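Local coordinates for ABC sugar transporter, periplasmic sugar binding protein (Legionella pneumophila subsp. pneumophila, PDB 3ROT) that probably binds a sugar in the periplasm and delivers it to a membrane-bound ABC transporter for uptake, at residues 134-139 with 166-171; 14-19 with 195-200; 103-108 with 266-271. One frame throughout, in Å; residues are numbered along the deposited sequence.

Contact 1: 134-139 with 166-171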
# COMPACT_ATOMS: atom_id res chain seq x y z
N LEU A 134 20.19 -1.12 11.92
CA LEU A 134 19.58 0.07 11.34
C LEU A 134 18.09 0.04 11.69
O LEU A 134 17.43 -0.98 11.49
CB LEU A 134 19.78 0.06 9.83
CG LEU A 134 19.22 1.21 9.00
CD1 LEU A 134 19.96 2.50 9.33
CD2 LEU A 134 19.35 0.86 7.51
N VAL A 135 17.58 1.13 12.24
CA VAL A 135 16.18 1.23 12.61
C VAL A 135 15.46 2.15 11.64
O VAL A 135 15.78 3.35 11.55
CB VAL A 135 15.99 1.80 14.04
CG1 VAL A 135 14.50 1.95 14.35
CG2 VAL A 135 16.67 0.88 15.05
N LEU A 136 14.49 1.60 10.92
CA LEU A 136 13.75 2.37 9.92
C LEU A 136 12.44 2.94 10.46
O LEU A 136 11.53 2.19 10.81
CB LEU A 136 13.49 1.48 8.70
CG LEU A 136 14.68 0.67 8.18
CD1 LEU A 136 14.28 -0.04 6.89
CD2 LEU A 136 15.88 1.58 7.92
N ASN A 137 12.35 4.26 10.53
CA ASN A 137 11.16 4.94 11.02
C ASN A 137 10.40 5.53 9.85
O ASN A 137 10.90 6.41 9.15
CB ASN A 137 11.54 6.06 12.00
CG ASN A 137 10.37 6.47 12.90
OD1 ASN A 137 9.22 6.47 12.48
ND2 ASN A 137 10.68 6.83 14.14
N PRO A 138 9.17 5.05 9.62
CA PRO A 138 8.42 5.61 8.50
C PRO A 138 7.57 6.81 8.90
O PRO A 138 7.00 7.48 8.04
CB PRO A 138 7.58 4.44 8.03
CG PRO A 138 7.25 3.76 9.31
CD PRO A 138 8.56 3.78 10.07
N GLN A 139 7.50 7.08 10.20
CA GLN A 139 6.69 8.20 10.67
C GLN A 139 7.24 8.98 11.86
O GLN A 139 6.75 8.82 12.98
CB GLN A 139 5.28 7.73 11.04
CG GLN A 139 4.45 7.22 9.90
CD GLN A 139 3.10 6.73 10.38
OE1 GLN A 139 2.30 7.50 10.91
NE2 GLN A 139 2.84 5.44 10.20
N LEU A 166 16.94 5.69 11.07
CA LEU A 166 16.79 6.37 9.80
C LEU A 166 15.33 6.69 9.49
O LEU A 166 14.47 5.80 9.56
CB LEU A 166 17.39 5.51 8.69
CG LEU A 166 17.27 5.95 7.24
CD1 LEU A 166 17.96 7.30 7.04
CD2 LEU A 166 17.90 4.88 6.35
N ASP A 167 15.06 7.95 9.18
CA ASP A 167 13.71 8.39 8.82
C ASP A 167 13.53 8.08 7.33
O ASP A 167 14.06 8.78 6.48
CB ASP A 167 13.58 9.90 9.05
CG ASP A 167 12.33 10.51 8.40
OD1 ASP A 167 11.49 9.78 7.83
OD2 ASP A 167 12.20 11.74 8.47
N VAL A 168 12.79 7.02 7.04
CA VAL A 168 12.59 6.62 5.65
C VAL A 168 11.27 7.08 5.03
O VAL A 168 11.09 6.96 3.82
CB VAL A 168 12.68 5.08 5.49
CG1 VAL A 168 14.07 4.60 5.86
CG2 VAL A 168 11.64 4.40 6.38
N GLY A 169 10.37 7.62 5.84
CA GLY A 169 9.09 8.06 5.31
C GLY A 169 8.26 6.85 4.88
O GLY A 169 8.54 5.73 5.30
N THR A 170 7.25 7.07 4.04
CA THR A 170 6.41 5.96 3.59
C THR A 170 6.45 5.70 2.08
O THR A 170 6.00 4.64 1.63
CB THR A 170 4.94 6.13 4.02
OG1 THR A 170 4.40 7.33 3.45
CG2 THR A 170 4.83 6.21 5.54
N ASP A 171 6.97 6.65 1.30
CA ASP A 171 7.07 6.47 -0.15
C ASP A 171 8.02 5.29 -0.43
O ASP A 171 9.22 5.37 -0.13
CB ASP A 171 7.61 7.73 -0.81
CG ASP A 171 7.72 7.60 -2.32
OD1 ASP A 171 6.68 7.65 -3.00
OD2 ASP A 171 8.85 7.43 -2.83
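Leu136 with Leu166 and Asn137 with Asp167 form the parallel pairing of the beta-alpha-beta unit made of strand 132-137, helix 143-158 and strand 162-167, at the outer side of a five-stranded sheet. Leu166 uses both its N and its O on strand 132-137, bracketing Leu136: its N gives a nearly straight bond to Val135 O at 2.7 Å, and its O takes one from Asn137 N at 2.8 Å. Beyond the regular pairing, Val168 N still reaches Asn137 O at 2.9 Å, less straight than the other two, as 166-171 turns off through Gly169 with its positive phi. On the face carrying Leu136 and Leu166 the side chains run side by side, their CD2 methyls 4.2 Å apart. Leu136 CD2 also meets Val168 CG1 at 4.1 Å, while Leu134 crosses Leu166 at a slant. Helix 172-185 covers this layer with Val175, Val179, Tyr182 and Phe183. On the other face Asn137 swings its CG anti to the backbone N (chi1 -160°), which carries the amide away from Asp167. Its OD1 accepts from Gln139 N in an Asx turn, and ND2 bonds Glu165. Pro138 then packs its CB 3.2 Å from Gly169 O, and Thr170 CG2 lies 3.5 Å from Pro138 O. Three main-chain bonds thus join the two segments, the last beyond the end of strand 162-167, and the Asn137 amide closes the turn by which the chain leaves its strand; beyond it Gln139 NE2 bonds Gln198 OE1.

Contact 2: 14-19 with 195-200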
# COMPACT_ATOMS: atom_id res chain seq x y z
N GLN A 14 -3.96 2.64 5.02
CA GLN A 14 -3.37 1.86 3.93
C GLN A 14 -2.65 0.60 4.41
O GLN A 14 -2.73 -0.45 3.76
CB GLN A 14 -2.41 2.73 3.11
CG GLN A 14 -3.03 4.00 2.52
CD GLN A 14 -4.43 3.78 1.95
OE1 GLN A 14 -5.43 3.85 2.68
NE2 GLN A 14 -4.51 3.51 0.65
N ASP A 15 -1.94 0.70 5.52
CA ASP A 15 -1.22 -0.43 6.09
C ASP A 15 -2.22 -1.59 6.28
O ASP A 15 -3.29 -1.39 6.86
CB ASP A 15 -0.64 -0.03 7.44
CG ASP A 15 0.39 -1.01 7.97
OD1 ASP A 15 0.26 -2.22 7.70
OD2 ASP A 15 1.33 -0.56 8.66
N PRO A 16 -1.89 -2.80 5.79
CA PRO A 16 -2.77 -3.97 5.94
C PRO A 16 -3.14 -4.19 7.41
O PRO A 16 -4.12 -4.87 7.72
CB PRO A 16 -1.91 -5.10 5.39
CG PRO A 16 -1.15 -4.43 4.31
CD PRO A 16 -0.73 -3.12 4.94
N TYR A 17 -2.33 -3.61 8.29
CA TYR A 17 -2.53 -3.67 9.73
C TYR A 17 -3.88 -3.10 10.12
O TYR A 17 -4.58 -3.64 10.99
CB TYR A 17 -1.44 -2.86 10.43
CG TYR A 17 -1.67 -2.64 11.91
CD1 TYR A 17 -1.34 -3.62 12.84
CD2 TYR A 17 -2.19 -1.42 12.38
CE1 TYR A 17 -1.52 -3.40 14.20
CE2 TYR A 17 -2.37 -1.20 13.75
CZ TYR A 17 -2.03 -2.20 14.65
OH TYR A 17 -2.16 -1.99 16.00
N TRP A 18 -4.23 -1.98 9.50
CA TRP A 18 -5.49 -1.30 9.77
C TRP A 18 -6.71 -2.12 9.36
O TRP A 18 -7.66 -2.22 10.12
CB TRP A 18 -5.53 0.05 9.07
CG TRP A 18 -4.47 1.00 9.54
CD1 TRP A 18 -3.49 1.57 8.78
CD2 TRP A 18 -4.29 1.49 10.88
NE1 TRP A 18 -2.70 2.39 9.56
CE2 TRP A 18 -3.17 2.35 10.85
CE3 TRP A 18 -4.96 1.28 12.09
CZ2 TRP A 18 -2.70 3.02 12.00
CZ3 TRP A 18 -4.49 1.94 13.24
CH2 TRP A 18 -3.37 2.79 13.18
N THR A 19 -6.68 -2.69 8.16
CA THR A 19 -7.82 -3.47 7.71
C THR A 19 -8.12 -4.62 8.68
O THR A 19 -9.26 -5.06 8.82
CB THR A 19 -7.61 -4.02 6.28
OG1 THR A 19 -6.32 -4.63 6.18
CG2 THR A 19 -7.69 -2.89 5.27
N LEU A 195 10.01 -0.46 12.00
CA LEU A 195 9.04 -0.08 13.02
C LEU A 195 7.60 -0.40 12.65
O LEU A 195 6.76 -0.53 13.53
CB LEU A 195 9.21 1.41 13.37
CG LEU A 195 10.59 1.74 13.98
CD1 LEU A 195 10.69 3.21 14.35
CD2 LEU A 195 10.81 0.87 15.21
N THR A 196 7.31 -0.54 11.35
CA THR A 196 5.97 -0.94 10.89
C THR A 196 6.13 -1.61 9.53
O THR A 196 7.22 -1.58 8.95
CB THR A 196 5.00 0.25 10.71
OG1 THR A 196 5.28 0.91 9.47
CG2 THR A 196 5.11 1.25 11.85
N SER A 197 5.06 -2.20 9.03
CA SER A 197 5.12 -2.88 7.74
C SER A 197 5.34 -1.88 6.59
O SER A 197 5.75 -2.27 5.50
CB SER A 197 3.84 -3.69 7.51
OG SER A 197 2.70 -2.86 7.52
N GLN A 198 5.07 -0.60 6.83
CA GLN A 198 5.28 0.41 5.78
C GLN A 198 6.75 0.52 5.40
O GLN A 198 7.09 0.90 4.27
CB GLN A 198 4.79 1.77 6.24
CG GLN A 198 3.31 1.83 6.58
CD GLN A 198 3.00 3.06 7.41
OE1 GLN A 198 3.57 3.26 8.49
NE2 GLN A 198 2.10 3.90 6.90
N ALA A 199 7.64 0.23 6.35
CA ALA A 199 9.07 0.27 6.09
C ALA A 199 9.46 -1.08 5.47
O ALA A 199 10.26 -1.14 4.54
CB ALA A 199 9.85 0.50 7.38
N LEU A 200 8.88 -2.15 5.99
CA LEU A 200 9.19 -3.49 5.50
C LEU A 200 8.82 -3.80 4.05
O LEU A 200 9.63 -4.38 3.33
CB LEU A 200 8.57 -4.55 6.42
CG LEU A 200 8.96 -5.99 6.08
CD1 LEU A 200 10.48 -6.16 6.17
CD2 LEU A 200 8.27 -6.96 7.05
O HOH W 1 2.70 -2.28 10.11
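Asp15 and Ser197 face each other with the hydroxyl close to both carboxylate oxygens: Ser197 OG is 2.5 Å from Asp15 OD1, which is very short, and 2.9 Å from Asp15 OD2. The two residues stand at the starts of different helices, 16-32 and 197-208, which follow strands of the two separate sheets, and the contact therefore spans the cleft between the lobes of this periplasmic binding protein fold. Asp15 throws CG anti to its main-chain N (chi1 -167°), whereas the Ser197 hydroxyl lies between its own N and carbonyl carbon (chi1 60°), which turns it outward to meet the acid. A water bridges the same two residues: it donates to Asp15 OD2 at 2.6 Å and accepts from Ser197 N at 2.6 Å and from Ser197 OG at 2.7 Å. Gln198 comes in across Asp15 at about a right angle, its CG 3.7 Å from Asp15 OD2, and its amide plane is turned 32° from the carboxylate. The far end of that amide is held elsewhere. Thr196 OG1, which caps helix 197-208 by accepting from Gln198 N, reaches Gln198 OE1 in the carbonyl plane on a lone pair at 3.1 Å, and Gln139 NE2 bonds the same oxygen. Thr196 also lies near a bound glycerol, and Tyr17 stands beside Asp225 and Gln245. With two helix starts close by, the Asp15 carboxylate is probably stabilised as an anion; its clear link to Ser197 runs through the water, in a small polar meeting that buries 141 Å².

Contact 3: 103-108 with 266-271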
# COMPACT_ATOMS: atom_id res chain seq x y z
N PRO A 103 -7.36 13.39 28.01
CA PRO A 103 -8.29 12.43 28.61
C PRO A 103 -8.88 11.39 27.67
O PRO A 103 -9.26 11.68 26.53
CB PRO A 103 -9.36 13.33 29.22
CG PRO A 103 -9.40 14.47 28.27
CD PRO A 103 -7.95 14.74 27.99
N TYR A 104 -8.94 10.16 28.17
CA TYR A 104 -9.52 9.02 27.47
C TYR A 104 -9.74 8.02 28.60
O TYR A 104 -9.07 8.09 29.63
CB TYR A 104 -8.59 8.48 26.36
CG TYR A 104 -7.27 7.89 26.82
CD1 TYR A 104 -7.20 6.58 27.28
CD2 TYR A 104 -6.11 8.66 26.81
CE1 TYR A 104 -6.01 6.04 27.73
CE2 TYR A 104 -4.90 8.13 27.26
CZ TYR A 104 -4.86 6.82 27.72
OH TYR A 104 -3.70 6.29 28.20
N LEU A 105 -10.69 7.10 28.43
CA LEU A 105 -10.98 6.14 29.49
C LEU A 105 -9.92 5.08 29.68
O LEU A 105 -9.25 5.03 30.72
CB LEU A 105 -12.34 5.49 29.23
CG LEU A 105 -13.55 6.44 29.30
CD1 LEU A 105 -14.79 5.69 28.84
CD2 LEU A 105 -13.74 6.96 30.72
N VAL A 106 -9.74 4.23 28.67
CA VAL A 106 -8.76 3.15 28.74
C VAL A 106 -8.03 3.00 27.42
O VAL A 106 -8.41 3.60 26.41
CB VAL A 106 -9.44 1.82 29.09
CG1 VAL A 106 -10.04 1.90 30.49
CG2 VAL A 106 -10.52 1.50 28.07
N PHE A 107 -6.98 2.19 27.43
CA PHE A 107 -6.16 1.95 26.25
C PHE A 107 -6.06 0.47 25.92
O PHE A 107 -5.72 -0.35 26.78
CB PHE A 107 -4.75 2.50 26.49
CG PHE A 107 -3.76 2.14 25.41
CD1 PHE A 107 -3.89 2.66 24.13
CD2 PHE A 107 -2.69 1.31 25.70
CE1 PHE A 107 -2.96 2.35 23.14
CE2 PHE A 107 -1.75 0.99 24.71
CZ PHE A 107 -1.89 1.52 23.43
N LEU A 108 -6.36 0.14 24.67
CA LEU A 108 -6.26 -1.22 24.16
C LEU A 108 -5.17 -1.19 23.09
O LEU A 108 -5.29 -0.49 22.10
CB LEU A 108 -7.55 -1.69 23.52
CG LEU A 108 -8.72 -2.03 24.44
CD1 LEU A 108 -9.62 -0.82 24.57
CD2 LEU A 108 -9.50 -3.21 23.86
N LEU A 266 -21.05 -0.61 32.83
CA LEU A 266 -19.78 -1.18 33.27
C LEU A 266 -18.67 -0.20 32.94
O LEU A 266 -18.81 0.64 32.06
CB LEU A 266 -19.51 -2.50 32.55
CG LEU A 266 -20.44 -3.65 32.94
CD1 LEU A 266 -20.16 -4.88 32.08
CD2 LEU A 266 -20.23 -3.96 34.41
N ASN A 267 -17.56 -0.31 33.67
CA ASN A 267 -16.40 0.54 33.45
C ASN A 267 -15.42 -0.25 32.59
O ASN A 267 -15.03 -1.36 32.95
CB ASN A 267 -15.75 0.87 34.79
CG ASN A 267 -16.64 1.75 35.67
OD1 ASN A 267 -16.54 1.71 36.90
ND2 ASN A 267 -17.49 2.55 35.04
N PRO A 268 -15.04 0.30 31.42
CA PRO A 268 -14.09 -0.41 30.56
C PRO A 268 -12.72 -0.46 31.22
O PRO A 268 -12.43 0.35 32.11
CB PRO A 268 -14.11 0.40 29.27
CG PRO A 268 -14.48 1.76 29.72
CD PRO A 268 -15.55 1.51 30.75
N VAL A 269 -11.89 -1.40 30.80
CA VAL A 269 -10.56 -1.53 31.37
C VAL A 269 -9.46 -1.54 30.30
O VAL A 269 -9.72 -1.81 29.11
CB VAL A 269 -10.47 -2.80 32.23
CG1 VAL A 269 -11.49 -2.73 33.36
CG2 VAL A 269 -10.70 -4.04 31.39
N ASN A 270 -8.25 -1.21 30.73
CA ASN A 270 -7.08 -1.19 29.86
C ASN A 270 -6.79 -2.64 29.49
O ASN A 270 -6.96 -3.53 30.31
CB ASN A 270 -5.86 -0.61 30.58
CG ASN A 270 -6.02 0.85 30.96
OD1 ASN A 270 -5.98 1.20 32.15
ND2 ASN A 270 -6.20 1.71 29.97
N ILE A 271 -6.35 -2.87 28.26
CA ILE A 271 -6.03 -4.22 27.82
C ILE A 271 -4.81 -4.25 26.92
O ILE A 271 -4.82 -3.66 25.84
CB ILE A 271 -7.19 -4.86 27.03
CG1 ILE A 271 -8.44 -4.95 27.90
CG2 ILE A 271 -6.79 -6.25 26.54
CD1 ILE A 271 -9.66 -5.38 27.11
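The Asn270 amide lies against the main chain of Val106 and Phe107, but its two ends are probably interchanged in the model; the other flat group, the Phe107 ring, leads away from 266-271 and touches Arg95 and Ala91. The contact adds the last strand, 271-272, to the six-stranded parallel sheet of one lobe: after helix 247-264 the chain runs back alongside strand 107-109. The puckered Pro268 ring meets two aliphatic side chains along one border: its CG lies 4.0 Å from Leu105 CD1 and its CB 3.9 Å from Val106 CG2. Val106 is wedged into the approaching backbone, CG1 standing 3.3 Å from Pro268 O. Farther along, Ile271 N bonds Phe107 O at 3.0 Å. Gln257 of helix 247-264 takes hold of Val269 O, and Leu253 of the same helix packs on Leu108. Leu108 and Ile271 are paired in parallel, with their side chains side by side and pointing the same way. Leu108 CD2 touches Ile271 CD1 at 3.9 Å, and Leu108 CA lies 3.3 Å from Ile271 O, a CA-H...O contact.

In the fold
Contacts 1 and 3 each set a parallel strand at the margin of its sheet, but in different lobes, with centres about 31 Å apart on opposite sides of the chain's centre. Contact 1 is the more buried and has the fuller set of backbone bonds. Contact 3 is partly buried, with a single bridge and one clear bond, and leans more on proline and valine packing. Contact 2 is buried too, yet small, polar and water-linked, and joins the lobes. It touches contact 1 through Gln139 with Gln198 and Leu136 with Leu195, so the end of strand 132-137 and the loop after it abut the start of helix 197-208. Contact 3 touches neither of the others.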